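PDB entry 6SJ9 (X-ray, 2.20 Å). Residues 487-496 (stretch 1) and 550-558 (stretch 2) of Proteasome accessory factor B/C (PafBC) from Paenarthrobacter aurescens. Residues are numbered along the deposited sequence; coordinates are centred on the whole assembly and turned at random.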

# COMPACT_ATOMS: atom_id res chain seq x y z
N GLU A 487 4.65 12.73 29.45
CA GLU A 487 6.03 12.27 29.50
C GLU A 487 6.80 12.68 28.24
O GLU A 487 8.04 12.68 28.25
N GLN A 488 6.09 13.06 27.19
CA GLN A 488 6.73 13.44 25.94
C GLN A 488 6.78 14.95 25.74
O GLN A 488 7.44 15.42 24.81
N ALA A 489 6.11 15.72 26.61
CA ALA A 489 5.93 17.15 26.37
C ALA A 489 7.25 17.89 26.35
O ALA A 489 7.43 18.86 25.60
N GLN A 490 8.17 17.49 27.23
CA GLN A 490 9.47 18.13 27.29
C GLN A 490 10.24 17.94 25.99
O GLN A 490 10.82 18.88 25.45
N ALA A 491 10.25 16.72 25.47
CA ALA A 491 10.94 16.50 24.20
C ALA A 491 10.20 17.20 23.04
O ALA A 491 10.84 17.74 22.12
N PHE A 492 8.87 17.22 23.09
CA PHE A 492 8.09 17.92 22.05
C PHE A 492 8.46 19.41 22.00
O PHE A 492 8.71 19.95 20.93
N ALA A 493 8.57 20.05 23.17
CA ALA A 493 8.92 21.47 23.20
C ALA A 493 10.38 21.71 22.77
O ALA A 493 10.68 22.69 22.07
N ALA A 494 11.30 20.83 23.16
CA ALA A 494 12.69 21.05 22.75
C ALA A 494 12.86 20.88 21.23
O ALA A 494 13.54 21.68 20.57
N ILE A 495 12.19 19.89 20.65
CA ILE A 495 12.23 19.74 19.19
C ILE A 495 11.59 20.94 18.52
O ILE A 495 12.12 21.47 17.53
N THR A 496 10.44 21.39 19.03
CA THR A 496 9.76 22.53 18.43
C THR A 496 10.66 23.75 18.40
O THR A 496 10.75 24.45 17.38
N ARG A 550 10.78 8.10 16.87
CA ARG A 550 9.58 8.13 17.70
C ARG A 550 9.84 9.01 18.91
O ARG A 550 10.80 8.78 19.65
N LEU A 551 8.97 10.00 19.11
CA LEU A 551 9.09 10.87 20.28
C LEU A 551 9.11 10.05 21.56
O LEU A 551 9.88 10.35 22.50
N ASP A 552 8.29 8.99 21.61
CA ASP A 552 8.20 8.26 22.86
C ASP A 552 9.38 7.36 23.04
O ASP A 552 9.38 6.59 23.99
N ARG A 553 10.39 7.44 22.15
CA ARG A 553 11.64 6.73 22.39
C ARG A 553 12.80 7.66 22.71
O ARG A 553 13.92 7.18 22.88
N VAL A 554 12.56 8.95 22.82
CA VAL A 554 13.61 9.86 23.20
C VAL A 554 13.94 9.66 24.66
O VAL A 554 13.07 9.79 25.53
N GLU A 555 15.22 9.43 24.96
CA GLU A 555 15.61 9.47 26.37
C GLU A 555 15.94 10.89 26.79
O GLU A 555 15.48 11.34 27.83
N SER A 556 16.65 11.63 25.95
CA SER A 556 16.81 13.05 26.26
C SER A 556 17.25 13.75 24.99
O SER A 556 17.83 13.14 24.09
N LEU A 557 16.96 15.05 24.95
CA LEU A 557 17.35 15.92 23.84
C LEU A 557 17.86 17.20 24.44
O LEU A 557 17.16 17.79 25.27
N GLU A 558 19.04 17.66 23.99
CA GLU A 558 19.66 18.87 24.45
C GLU A 558 20.32 19.55 23.25
O GLU A 558 21.08 18.90 22.50

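The helix of residues 489-496, with the residues just before it, packs against the segment 550-558, which makes a short 3-10 turn at 551-553 and then enters a strand. The contact is mainly apolar and buries 395 Å², both sides summed; no hydrogen bond or salt bridge crosses it.

Apolar packing centres on Leu551, which has the largest covered area of any residue here. It points toward the helix with chi1 t and chi2 p, a conformation that spreads its two methyls over different neighbours. CD1 lies 3.9 Å from Ala491 CB and 3.6 Å from Ile495 CD1, whereas CD2 lies 3.9 Å from Gln488 CB and 3.9 Å from Phe492 CB. These four helix-side residues follow the i, i+3/i+4 spacing of a helical face, so one leucine can touch successive turns. Ala491 points toward the other stretch, and its single methyl is shared by three residues: besides Leu551, CB meets Val554 CG1 at 4.1 Å and Leu557 CD1 at 4.0 Å. Ala491 CA lies 6.4 Å from Leu557 CA. Leu557 (chi1 m, chi2 t) also points toward the helix and brings CD1 to 3.5 Å from Ile495 CG1. Ile495 leaves its backbone sideways, but with chi1 m and chi2 t its end comes nearer, so the chain reaches both leucines. Val554 (chi1 t) points in as well but has a smaller share of the contact. Phe492 (chi1 t) is directed sideways; Leu551 CD2 sits at the edge of its ring, near the ring plane, rather than over a face.

The polar side chains add one contact across the stretches: Gln488 points toward the second stretch with chi1 m and chi2 t, carrying NE2 to 3.6 Å from Asp552 CB. This is a contact with the aspartate's methylene carbon. The carboxylate of Asp552 (chi1 p) leads away from the helix and is engaged within its own stretch: Arg550 NE donates to Asp552 OD1 at 3.1 Å, and Arg550 NH2 to Asp552 OD2 at 2.8 Å, a two-pronged salt bridge across the start of the 3-10 turn. On the helix, Thr496 OG1 (chi1 m) donates to Phe492 O at 2.8 Å, the same carbonyl oxygen that accepts from Thr496 N at 2.9 Å. Arg553 takes no part in the packing and finds its polar partners elsewhere in the structure.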

# COMPACT_ATOMS: atom_id res chain seq x y z
CB GLU A 487 6.06 10.75 29.66
CG GLU A 487 5.26 10.20 30.82
CD GLU A 487 3.74 10.23 30.58
OE1 GLU A 487 3.29 10.22 29.40
OE2 GLU A 487 3.00 10.27 31.59
CB GLN A 488 6.01 12.77 24.76
CG GLN A 488 6.13 11.27 24.77
CD GLN A 488 5.01 10.59 24.00
OE1 GLN A 488 4.66 11.00 22.89
NE2 GLN A 488 4.45 9.54 24.58
CB ALA A 489 5.02 17.77 27.44
CB GLN A 490 10.28 17.55 28.47
CG GLN A 490 11.71 18.04 28.53
CD GLN A 490 12.42 17.68 29.83
OE1 GLN A 490 11.81 17.64 30.91
NE2 GLN A 490 13.73 17.46 29.75
CB ALA A 491 11.07 15.00 23.97
CB PHE A 492 6.59 17.72 22.30
CG PHE A 492 5.70 18.32 21.26
CD1 PHE A 492 5.41 19.68 21.26
CD2 PHE A 492 5.13 17.51 20.29
CE1 PHE A 492 4.55 20.24 20.27
CE2 PHE A 492 4.29 18.05 19.31
CZ PHE A 492 3.99 19.42 19.31
CB ALA A 493 8.68 22.01 24.62
CB ALA A 494 13.61 20.11 23.52
CB ILE A 495 11.54 18.43 18.77
CG1 ILE A 495 12.39 17.24 19.25
CG2 ILE A 495 11.30 18.40 17.25
CD1 ILE A 495 11.76 15.92 19.06
CB THR A 496 8.48 22.85 19.21
OG1 THR A 496 7.55 21.76 19.10
CG2 THR A 496 7.81 24.17 18.68
CB ARG A 550 9.19 6.72 18.17
CG ARG A 550 8.70 5.77 17.04
CD ARG A 550 8.33 4.39 17.58
NE ARG A 550 7.31 4.42 18.65
CZ ARG A 550 5.99 4.30 18.43
NH1 ARG A 550 5.52 4.13 17.19
NH2 ARG A 550 5.12 4.35 19.46
CB LEU A 551 7.95 11.88 20.30
CG LEU A 551 8.16 13.09 21.21
CD1 LEU A 551 9.33 13.86 20.72
CD2 LEU A 551 6.96 13.99 21.14
CB ASP A 552 6.88 7.44 22.98
CG ASP A 552 6.77 6.27 21.97
OD1 ASP A 552 7.76 5.80 21.36
OD2 ASP A 552 5.62 5.77 21.81
CB ARG A 553 11.99 5.78 21.23
CG ARG A 553 11.06 4.59 21.37
CD ARG A 553 11.46 3.31 20.71
NE ARG A 553 12.87 3.12 20.37
CZ ARG A 553 13.22 2.31 19.38
NH1 ARG A 553 12.24 1.68 18.72
NH2 ARG A 553 14.47 2.12 19.04
CB VAL A 554 13.18 11.31 22.93
CG1 VAL A 554 14.16 12.30 23.59
CG2 VAL A 554 13.12 11.52 21.44
CB GLU A 555 16.80 8.57 26.67
CG GLU A 555 16.96 8.30 28.16
CD GLU A 555 18.01 9.16 28.82
OE1 GLU A 555 17.83 9.51 30.01
OE2 GLU A 555 19.04 9.48 28.17
CB SER A 556 17.82 13.27 27.40
OG SER A 556 19.10 12.97 26.93
CB LEU A 557 16.16 16.26 22.96
CG LEU A 557 15.67 15.20 22.02
CD1 LEU A 557 14.28 15.57 21.61
CD2 LEU A 557 16.56 15.25 20.83
CB GLU A 558 20.75 18.65 25.53
CG GLU A 558 20.50 17.54 26.51
CD GLU A 558 19.63 17.96 27.70
OE1 GLU A 558 19.16 19.12 27.72
OE2 GLU A 558 19.42 17.12 28.62